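Local coordinates for uncharacterized protein (Leishmania major, PDB 2B4W) that is of unknown function but probably adopts a beta-propeller fold of the beta-fructosidase kind and may conceivably bind or act on carbohydrate, at residues 8-14 / 243-249; 58-62 / 73-79; 50-55 / 254-260. One frame throughout, in Å; residues are numbered along the deposited sequence.

Interaction 1 of 3, residues 8-14 / 243-249; sequences FEANKRV and IIGTKSC
This contact seats the N-terminal helix 3-11 of a beta-propeller on the end of strand 238-245, an outermost strand of its antiparallel blade. Segment 8-14 leaves the helix and is extended from K12 on; segment 243-249 runs as a strand to G245 and then makes a 3-10 turn at 247-249, in which C249 N bonds to T246 O (3.0 Å). A classic beta bulge at I244 and G245, both facing N226, precedes that turn. CA-CA distances set the register: F8 to I243 6.8 Å, V14 to C249 7.0 Å and E9 to S248 7.8 Å. F8, in the t rotamer, points at the strand. I243 CG2 sits 3.7 Å from its ring centroid and 12° off the normal, a CH-pi contact. C249 SG approaches the ring edge, 3.6 Å from F8 CE2, and V14 CG2 lies 4.1 Å from the same SG, while V14 and C249 both also touch I291 of strand 287-293. Beside this apolar patch is a polar one. E9, m at chi1 and chi2, spreads its carboxylate over two hydroxyl donors: T246 OG1 to E9 OE2 at 2.9 Å and S248 OG to E9 OE1 at a very short 2.5 Å. K5 adds a salt bridge to E9. The K12 side chain, p at chi1 and extended beyond, carries NZ to S248 OG, a weak hydrogen bond of 3.0 Å.

Interaction 2 of 3, residues 58-62 / 73-79; sequences SHVRL and AVPELSW
Segment 58-62, on strand 59-67, lies antiparallel to the end of the 73-79 loop, where V60 and W79 form a hydrogen-bonded pair and a single bridge (CA-CA 4.9 Å): V60 N to W79 O is 2.7 Å and W79 N to V60 O is 3.1 Å. At the other end V74 N bonds to L62 O at 2.7 Å, with a nearly straight N-H...O angle of 172°. Between these ends the loop bows out in a type II beta turn from V74 to L77, with E76 at phi/psi 62/26. R61, whose CA-CB bond points away, folds back through three m torsions so that NH2 reaches V74 O (3.1 Å); A73 CB covers one face of the guanidinium. The single R61 NE hydrogen is shared between water 2 (2.9 Å), the better partner, and L77 O (3.1 Å, weak). Water 2 also accepts from L62 N at 2.9 Å, and its O lies 2.6 Å from both V74 O and L77 O. L62 CD2 packs on L77 CD1 (3.7 Å) and V74 CG2 (4.1 Å), while V60 CG1 meets W79 CE3 at 3.7 Å; Y46 and F95 pack around the indole. Arginine and water thus meet turn carbonyls that strand pairing across this contact leaves unused, with L62, V74 and L77 packed beside them.

Interaction 3 of 3, residues 50-55 / 254-260; sequences EKRDIW and EPKVPLL
E50 ends strand 42-50 of a propeller blade, just before a type I beta turn from K51 to I54 into which K256 NZ reaches. E50 OE1 forms a salt bridge with K256 NZ at 3.0 Å and also bonds to Y31 OH. K51 opens the turn, its carbonyl O accepting from K256 NZ at 2.9 Å. R52, the closest to segment 254-260 by CA (6.0 Å to K256), has an O that accepts a weak hydrogen bond from K256 NZ (3.3 Å), and its side chain runs beside the lysine, CG to CG 4.1 Å, before pairing with D29. I54 O is another weak acceptor, 3.2 Å from K256 NZ. The K256 chain is t through chi3, then p, setting NZ among four oxygens: E50 OE1 and K51 O are the stronger partners, and R52 O and I54 O share what remains. W55, m at chi1, lies along that chain: K256 CD is 3.7 Å from its six-membered ring centroid, 20° off the normal, a CH-pi contact. At the ring edge, W55 CZ2 touches V257 CG1 at 3.6 Å.

Along the chain the order is 8-14, 50-55, 58-62, 73-79, 243-249, 254-260, so interactions 1 and 3 interleave while interaction 2, a local contact, falls within the span bridged by each. The centres of interactions 1 and 2 lie about 32 Å apart. Interactions 2 and 3 meet where S58 OG lies 2.4 Å from E50 OE2; 1 and 3 do not touch. Interaction 1 packs against strand 287-293, whereas interaction 3 joins the loop after strand 42-50 to the loop between strands 238-245 and 264-271. Both link segments some 200 residues apart. Separately, strand 16-23 pairs with both 70-73 and 287-293, consistent with closure of the propeller ring.

Interaction 1 of 3, residues 8-14 / 243-249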
loop_
_atom_site.group_PDB
_atom_site.type_symbol
_atom_site.label_atom_id
_atom_site.label_comp_id
_atom_site.label_asym_id
_atom_site.label_seq_id
_atom_site.Cartn_x
_atom_site.Cartn_y
_atom_site.Cartn_z
ATOM N N PHE A 8 -15.092 8.671 13.282
ATOM C CA PHE A 8 -14.634 7.306 13.053
ATOM C C PHE A 8 -14.264 6.628 14.370
ATOM O O PHE A 8 -14.781 5.557 14.681
ATOM C CB PHE A 8 -13.425 7.208 12.119
ATOM C CG PHE A 8 -12.898 5.785 11.921
ATOM C CD1 PHE A 8 -13.509 4.930 11.012
ATOM C CD2 PHE A 8 -11.815 5.291 12.616
ATOM C CE1 PHE A 8 -13.040 3.644 10.826
ATOM C CE2 PHE A 8 -11.325 4.010 12.437
ATOM C CZ PHE A 8 -11.939 3.180 11.527
ATOM N N GLU A 9 -13.362 7.257 15.115
ATOM C CA GLU A 9 -12.961 6.714 16.406
ATOM C C GLU A 9 -14.150 6.331 17.290
ATOM O O GLU A 9 -14.059 5.372 18.049
ATOM C CB GLU A 9 -12.121 7.726 17.187
ATOM C CG GLU A 9 -10.858 8.147 16.477
ATOM C CD GLU A 9 -9.791 7.076 16.446
ATOM O OE1 GLU A 9 -9.808 6.099 17.217
ATOM O OE2 GLU A 9 -8.893 7.246 15.599
ATOM N N ALA A 10 -15.221 7.091 17.170
ATOM C CA ALA A 10 -16.429 6.890 17.949
ATOM C C ALA A 10 -17.256 5.738 17.396
ATOM O O ALA A 10 -17.876 4.962 18.124
ATOM C CB ALA A 10 -17.245 8.175 17.947
ATOM N N ASN A 11 -17.248 5.653 16.066
ATOM C CA ASN A 11 -18.072 4.676 15.374
ATOM C C ASN A 11 -17.309 3.491 14.818
ATOM O O ASN A 11 -17.843 2.732 14.000
ATOM C CB ASN A 11 -18.797 5.425 14.237
ATOM C CG ASN A 11 -19.858 6.355 14.797
ATOM O OD1 ASN A 11 -20.710 5.905 15.571
ATOM N ND2 ASN A 11 -19.796 7.629 14.422
ATOM N N LYS A 12 -16.055 3.252 15.203
ATOM C CA LYS A 12 -15.312 2.240 14.437
ATOM C C LYS A 12 -15.833 0.828 14.632
ATOM O O LYS A 12 -16.407 0.416 15.638
ATOM C CB LYS A 12 -13.827 2.367 14.753
ATOM C CG LYS A 12 -13.454 2.150 16.199
ATOM C CD LYS A 12 -11.975 2.460 16.442
ATOM C CE LYS A 12 -11.702 2.522 17.940
ATOM N NZ LYS A 12 -10.276 2.217 18.259
ATOM N N ARG A 13 -15.659 0.025 13.576
ATOM C CA ARG A 13 -16.245 -1.316 13.536
ATOM C C ARG A 13 -15.206 -2.330 13.077
ATOM O O ARG A 13 -14.966 -2.573 11.897
ATOM C CB ARG A 13 -17.484 -1.300 12.643
ATOM C CG ARG A 13 -18.443 -2.452 12.803
ATOM C CD ARG A 13 -19.532 -2.553 11.758
ATOM N NE ARG A 13 -20.389 -1.409 11.633
ATOM C CZ ARG A 13 -20.672 -0.636 10.603
ATOM N NH1 ARG A 13 -20.140 -0.826 9.404
ATOM N NH2 ARG A 13 -21.520 0.376 10.769
ATOM N N VAL A 14 -14.540 -2.904 14.069
ATOM C CA VAL A 14 -13.398 -3.777 13.979
ATOM C C VAL A 14 -13.711 -5.135 14.598
ATOM O O VAL A 14 -14.129 -5.151 15.746
ATOM C CB VAL A 14 -12.176 -3.198 14.725
ATOM C CG1 VAL A 14 -10.903 -3.979 14.422
ATOM C CG2 VAL A 14 -12.016 -1.732 14.375
ATOM N N ILE A 243 -12.838 6.863 6.155
ATOM C CA ILE A 243 -11.771 6.370 7.008
ATOM C C ILE A 243 -12.112 4.906 7.300
ATOM O O ILE A 243 -13.280 4.628 7.596
ATOM C CB ILE A 243 -11.594 7.105 8.337
ATOM C CG1 ILE A 243 -11.275 8.600 8.238
ATOM C CG2 ILE A 243 -10.538 6.398 9.181
ATOM C CD1 ILE A 243 -11.487 9.344 9.542
ATOM N N ILE A 244 -11.116 4.049 7.189
ATOM C CA ILE A 244 -11.332 2.611 7.454
ATOM C C ILE A 244 -10.485 2.058 8.582
ATOM O O ILE A 244 -10.734 0.973 9.117
ATOM C CB ILE A 244 -11.109 1.785 6.167
ATOM C CG1 ILE A 244 -9.709 1.880 5.571
ATOM C CG2 ILE A 244 -12.179 2.165 5.143
ATOM C CD1 ILE A 244 -9.585 1.138 4.245
ATOM N N GLY A 245 -9.478 2.805 9.016
ATOM C CA GLY A 245 -8.577 2.491 10.078
ATOM C C GLY A 245 -7.800 3.676 10.606
ATOM O O GLY A 245 -7.505 4.662 9.945
ATOM N N THR A 246 -7.430 3.542 11.867
ATOM C CA THR A 246 -6.521 4.403 12.588
ATOM C C THR A 246 -5.693 3.538 13.535
ATOM O O THR A 246 -5.926 2.332 13.670
ATOM C CB THR A 246 -7.246 5.464 13.433
ATOM O OG1 THR A 246 -8.095 4.741 14.336
ATOM C CG2 THR A 246 -8.175 6.357 12.631
ATOM N N LYS A 247 -4.755 4.191 14.186
ATOM C CA LYS A 247 -3.815 3.685 15.176
ATOM C C LYS A 247 -4.513 2.919 16.293
ATOM O O LYS A 247 -4.071 1.860 16.731
ATOM C CB LYS A 247 -3.022 4.839 15.815
ATOM C CG LYS A 247 -1.576 4.710 16.139
ATOM C CD LYS A 247 -1.051 3.331 16.424
ATOM C CE LYS A 247 0.316 3.422 17.110
ATOM N NZ LYS A 247 0.188 2.868 18.485
ATOM N N SER A 248 -5.623 3.484 16.787
ATOM C CA SER A 248 -6.317 2.856 17.902
ATOM C C SER A 248 -7.059 1.588 17.511
ATOM O O SER A 248 -7.602 0.914 18.399
ATOM C CB SER A 248 -7.360 3.817 18.482
ATOM O OG SER A 248 -8.229 4.176 17.415
ATOM N N CYS A 249 -7.112 1.277 16.224
ATOM C CA CYS A 249 -7.774 0.084 15.723
ATOM C C CYS A 249 -6.954 -1.189 15.887
ATOM O O CYS A 249 -7.493 -2.295 15.882
ATOM C CB CYS A 249 -8.026 0.230 14.214
ATOM S SG CYS A 249 -9.342 1.375 13.834
HETATM O O HOH W 1 -6.214 6.728 16.351
#

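Interaction 2 of 3, residues 58-62 / 73-79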
loop_
_atom_site.group_PDB
_atom_site.type_symbol
_atom_site.label_atom_id
_atom_site.label_comp_id
_atom_site.label_asym_id
_atom_site.label_seq_id
_atom_site.Cartn_x
_atom_site.Cartn_y
_atom_site.Cartn_z
ATOM N N SER A 58 16.563 1.787 5.574
ATOM C CA SER A 58 15.750 0.623 5.286
ATOM C C SER A 58 16.302 -0.177 4.122
ATOM O O SER A 58 16.979 0.413 3.294
ATOM C CB SER A 58 14.312 1.069 4.953
ATOM O OG SER A 58 14.039 2.033 5.947
ATOM N N HIS A 59 15.963 -1.452 4.172
ATOM C CA HIS A 59 16.058 -2.357 3.044
ATOM C C HIS A 59 14.725 -3.117 2.990
ATOM O O HIS A 59 13.912 -2.963 3.902
ATOM C CB HIS A 59 17.248 -3.300 3.165
ATOM C CG HIS A 59 17.153 -4.215 4.345
ATOM N ND1 HIS A 59 17.308 -3.798 5.640
ATOM C CD2 HIS A 59 16.910 -5.538 4.418
ATOM C CE1 HIS A 59 17.174 -4.816 6.464
ATOM N NE2 HIS A 59 16.928 -5.912 5.744
ATOM N N VAL A 60 14.498 -3.902 1.954
ATOM C CA VAL A 60 13.264 -4.666 1.880
ATOM C C VAL A 60 13.571 -6.158 1.919
ATOM O O VAL A 60 14.474 -6.654 1.245
ATOM C CB VAL A 60 12.450 -4.399 0.601
ATOM C CG1 VAL A 60 11.453 -5.542 0.395
ATOM C CG2 VAL A 60 11.771 -3.042 0.652
ATOM N N ARG A 61 12.809 -6.881 2.729
ATOM C CA ARG A 61 12.900 -8.335 2.728
ATOM C C ARG A 61 11.593 -8.975 2.249
ATOM O O ARG A 61 10.521 -8.368 2.286
ATOM C CB ARG A 61 13.246 -8.865 4.113
ATOM C CG ARG A 61 14.648 -8.501 4.584
ATOM C CD ARG A 61 15.742 -9.148 3.778
ATOM N NE ARG A 61 15.968 -10.552 4.036
ATOM C CZ ARG A 61 16.296 -11.253 5.094
ATOM N NH1 ARG A 61 16.512 -10.744 6.300
ATOM N NH2 ARG A 61 16.424 -12.568 4.931
ATOM N N LEU A 62 11.709 -10.212 1.803
ATOM C CA LEU A 62 10.556 -11.045 1.482
ATOM C C LEU A 62 10.332 -11.978 2.681
ATOM O O LEU A 62 11.325 -12.581 3.078
ATOM C CB LEU A 62 10.767 -11.874 0.227
ATOM C CG LEU A 62 9.662 -12.858 -0.181
ATOM C CD1 LEU A 62 8.431 -12.133 -0.721
ATOM C CD2 LEU A 62 10.216 -13.843 -1.203
ATOM N N ALA A 73 11.431 -14.299 7.459
ATOM C CA ALA A 73 12.161 -13.724 6.335
ATOM C C ALA A 73 12.708 -14.832 5.460
ATOM O O ALA A 73 13.157 -15.857 5.989
ATOM C CB ALA A 73 13.268 -12.825 6.883
ATOM N N VAL A 74 12.678 -14.622 4.151
ATOM C CA VAL A 74 13.298 -15.595 3.264
ATOM C C VAL A 74 14.777 -15.238 3.079
ATOM O O VAL A 74 15.044 -14.122 2.630
ATOM C CB VAL A 74 12.653 -15.658 1.874
ATOM C CG1 VAL A 74 13.552 -16.447 0.927
ATOM C CG2 VAL A 74 11.258 -16.257 1.955
ATOM N N PRO A 75 15.656 -16.164 3.420
ATOM C CA PRO A 75 17.100 -15.944 3.306
ATOM C C PRO A 75 17.540 -15.301 2.005
ATOM O O PRO A 75 17.002 -15.598 0.944
ATOM C CB PRO A 75 17.650 -17.388 3.385
ATOM C CG PRO A 75 16.710 -18.031 4.346
ATOM C CD PRO A 75 15.354 -17.515 3.949
ATOM N N GLU A 76 18.523 -14.412 2.094
ATOM C CA GLU A 76 19.379 -13.987 1.012
ATOM C C GLU A 76 18.724 -13.299 -0.182
ATOM O O GLU A 76 19.273 -13.347 -1.288
ATOM C CB GLU A 76 20.110 -15.221 0.442
ATOM C CG GLU A 76 21.174 -15.743 1.406
ATOM C CD GLU A 76 21.789 -17.040 0.920
ATOM O OE1 GLU A 76 22.131 -17.132 -0.279
ATOM O OE2 GLU A 76 21.910 -17.955 1.763
ATOM N N LEU A 77 17.597 -12.672 0.020
ATOM C CA LEU A 77 16.866 -11.815 -0.883
ATOM C C LEU A 77 16.694 -10.453 -0.192
ATOM O O LEU A 77 16.262 -10.422 0.961
ATOM C CB LEU A 77 15.482 -12.320 -1.223
ATOM C CG LEU A 77 15.309 -13.621 -1.993
ATOM C CD1 LEU A 77 13.823 -13.937 -2.130
ATOM C CD2 LEU A 77 15.960 -13.523 -3.355
ATOM N N SER A 78 17.016 -9.380 -0.898
ATOM C CA SER A 78 16.725 -8.064 -0.354
ATOM C C SER A 78 16.781 -7.020 -1.455
ATOM O O SER A 78 17.309 -7.269 -2.535
ATOM C CB SER A 78 17.713 -7.714 0.764
ATOM O OG SER A 78 18.947 -7.320 0.200
ATOM N N TRP A 79 16.216 -5.855 -1.178
ATOM C CA TRP A 79 16.167 -4.733 -2.104
ATOM C C TRP A 79 16.464 -3.463 -1.310
ATOM O O TRP A 79 16.042 -3.351 -0.160
ATOM C CB TRP A 79 14.820 -4.654 -2.832
ATOM C CG TRP A 79 14.497 -5.909 -3.593
ATOM C CD1 TRP A 79 14.691 -6.088 -4.938
ATOM C CD2 TRP A 79 13.942 -7.145 -3.112
ATOM N NE1 TRP A 79 14.298 -7.345 -5.308
ATOM C CE2 TRP A 79 13.828 -8.021 -4.211
ATOM C CE3 TRP A 79 13.526 -7.606 -1.861
ATOM C CZ2 TRP A 79 13.318 -9.307 -4.073
ATOM C CZ3 TRP A 79 13.015 -8.879 -1.704
ATOM C CH2 TRP A 79 12.919 -9.719 -2.826
HETATM O O HOH W 2 14.231 -11.695 1.964
#

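Interaction 3 of 3, residues 50-55 / 254-260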
loop_
_atom_site.group_PDB
_atom_site.type_symbol
_atom_site.label_atom_id
_atom_site.label_comp_id
_atom_site.label_asym_id
_atom_site.label_seq_id
_atom_site.Cartn_x
_atom_site.Cartn_y
_atom_site.Cartn_z
ATOM N N GLU A 50 14.002 -1.803 9.061
ATOM C CA GLU A 50 14.805 -0.684 9.521
ATOM C C GLU A 50 14.856 -0.699 11.044
ATOM O O GLU A 50 13.896 -1.050 11.732
ATOM C CB GLU A 50 14.232 0.584 8.925
ATOM C CG GLU A 50 14.859 1.904 9.368
ATOM C CD GLU A 50 14.130 3.064 8.711
ATOM O OE1 GLU A 50 13.075 3.473 9.213
ATOM O OE2 GLU A 50 14.595 3.571 7.676
ATOM N N LYS A 51 16.027 -0.322 11.528
ATOM C CA LYS A 51 16.355 -0.046 12.917
ATOM C C LYS A 51 15.482 1.064 13.461
ATOM O O LYS A 51 15.266 2.109 12.841
ATOM C CB LYS A 51 17.841 0.332 13.015
ATOM C CG LYS A 51 18.706 -0.822 13.496
ATOM C CD LYS A 51 20.092 -0.429 13.960
ATOM C CE LYS A 51 20.220 0.707 14.940
ATOM N NZ LYS A 51 20.923 0.440 16.223
ATOM N N ARG A 52 14.922 0.850 14.653
ATOM C CA ARG A 52 14.008 1.860 15.131
ATOM C C ARG A 52 14.682 3.205 15.413
ATOM O O ARG A 52 14.057 4.261 15.247
ATOM C CB ARG A 52 13.269 1.435 16.413
ATOM C CG ARG A 52 12.117 2.431 16.546
ATOM C CD ARG A 52 11.160 2.132 17.655
ATOM N NE ARG A 52 10.515 0.834 17.545
ATOM C CZ ARG A 52 9.858 0.253 18.540
ATOM N NH1 ARG A 52 9.759 0.858 19.716
ATOM N NH2 ARG A 52 9.312 -0.934 18.327
ATOM N N ASP A 53 15.945 3.166 15.840
ATOM C CA ASP A 53 16.563 4.449 16.191
ATOM C C ASP A 53 17.307 5.119 15.055
ATOM O O ASP A 53 18.206 5.921 15.315
ATOM C CB ASP A 53 17.534 4.247 17.360
ATOM C CG ASP A 53 18.534 3.152 17.046
ATOM O OD1 ASP A 53 18.578 2.767 15.860
ATOM O OD2 ASP A 53 19.248 2.699 17.959
ATOM N N ILE A 54 16.976 4.845 13.801
ATOM C CA ILE A 54 17.591 5.602 12.713
ATOM C C ILE A 54 16.626 5.762 11.544
ATOM O O ILE A 54 15.734 4.934 11.352
ATOM C CB ILE A 54 18.898 4.922 12.277
ATOM C CG1 ILE A 54 19.275 5.045 10.805
ATOM C CG2 ILE A 54 18.854 3.451 12.671
ATOM C CD1 ILE A 54 20.732 5.309 10.514
ATOM N N TRP A 55 16.815 6.825 10.772
ATOM C CA TRP A 55 15.977 7.192 9.646
ATOM C C TRP A 55 16.663 7.017 8.305
ATOM O O TRP A 55 17.883 7.009 8.142
ATOM C CB TRP A 55 15.508 8.653 9.871
ATOM C CG TRP A 55 14.614 8.668 11.087
ATOM C CD1 TRP A 55 14.982 8.552 12.397
ATOM C CD2 TRP A 55 13.189 8.799 11.086
ATOM N NE1 TRP A 55 13.875 8.605 13.211
ATOM C CE2 TRP A 55 12.761 8.759 12.425
ATOM C CE3 TRP A 55 12.244 8.949 10.070
ATOM C CZ2 TRP A 55 11.415 8.865 12.784
ATOM C CZ3 TRP A 55 10.916 9.054 10.432
ATOM C CH2 TRP A 55 10.508 9.012 11.774
ATOM N N GLU A 254 4.613 1.068 20.480
ATOM C CA GLU A 254 5.359 2.324 20.389
ATOM C C GLU A 254 5.677 2.764 18.975
ATOM O O GLU A 254 6.263 2.046 18.151
ATOM C CB GLU A 254 6.672 2.175 21.181
ATOM C CG GLU A 254 6.416 1.675 22.597
ATOM C CD GLU A 254 5.611 2.678 23.406
ATOM O OE1 GLU A 254 6.087 3.828 23.498
ATOM O OE2 GLU A 254 4.533 2.322 23.932
ATOM N N PRO A 255 5.330 3.995 18.612
ATOM C CA PRO A 255 5.703 4.421 17.255
ATOM C C PRO A 255 7.221 4.573 17.145
ATOM O O PRO A 255 7.967 4.391 18.109
ATOM C CB PRO A 255 4.999 5.764 17.088
ATOM C CG PRO A 255 4.754 6.250 18.478
ATOM C CD PRO A 255 4.622 5.040 19.348
ATOM N N LYS A 256 7.656 4.903 15.934
ATOM C CA LYS A 256 9.074 5.141 15.709
ATOM C C LYS A 256 9.473 6.327 16.599
ATOM O O LYS A 256 10.470 6.305 17.308
ATOM C CB LYS A 256 9.399 5.453 14.251
ATOM C CG LYS A 256 10.877 5.319 13.906
ATOM C CD LYS A 256 11.106 5.425 12.413
ATOM C CE LYS A 256 12.549 5.137 12.030
ATOM N NZ LYS A 256 12.939 3.722 12.159
ATOM N N VAL A 257 8.640 7.352 16.521
ATOM C CA VAL A 257 8.743 8.540 17.351
ATOM C C VAL A 257 7.350 8.976 17.784
ATOM O O VAL A 257 6.374 8.700 17.092
ATOM C CB VAL A 257 9.438 9.689 16.612
ATOM C CG1 VAL A 257 10.879 9.291 16.324
ATOM C CG2 VAL A 257 8.676 10.035 15.348
ATOM N N PRO A 258 7.313 9.635 18.933
ATOM C CA PRO A 258 6.073 10.109 19.544
ATOM C C PRO A 258 5.182 10.853 18.557
ATOM O O PRO A 258 3.954 10.834 18.606
ATOM C CB PRO A 258 6.555 11.082 20.623
ATOM C CG PRO A 258 8.034 11.174 20.503
ATOM C CD PRO A 258 8.495 9.956 19.754
ATOM N N LEU A 259 5.820 11.549 17.634
ATOM C CA LEU A 259 5.112 12.340 16.641
ATOM C C LEU A 259 4.175 11.510 15.772
ATOM O O LEU A 259 3.247 12.033 15.143
ATOM C CB LEU A 259 6.176 13.025 15.788
ATOM C CG LEU A 259 5.772 13.981 14.695
ATOM C CD1 LEU A 259 6.872 15.032 14.533
ATOM C CD2 LEU A 259 5.523 13.297 13.358
ATOM N N LEU A 260 4.438 10.210 15.715
ATOM C CA LEU A 260 3.690 9.336 14.814
ATOM C C LEU A 260 2.797 8.411 15.627
ATOM O O LEU A 260 2.540 7.290 15.198
ATOM C CB LEU A 260 4.666 8.552 13.947
ATOM C CG LEU A 260 5.406 9.387 12.895
ATOM C CD1 LEU A 260 6.494 8.557 12.240
ATOM C CD2 LEU A 260 4.435 9.939 11.863
#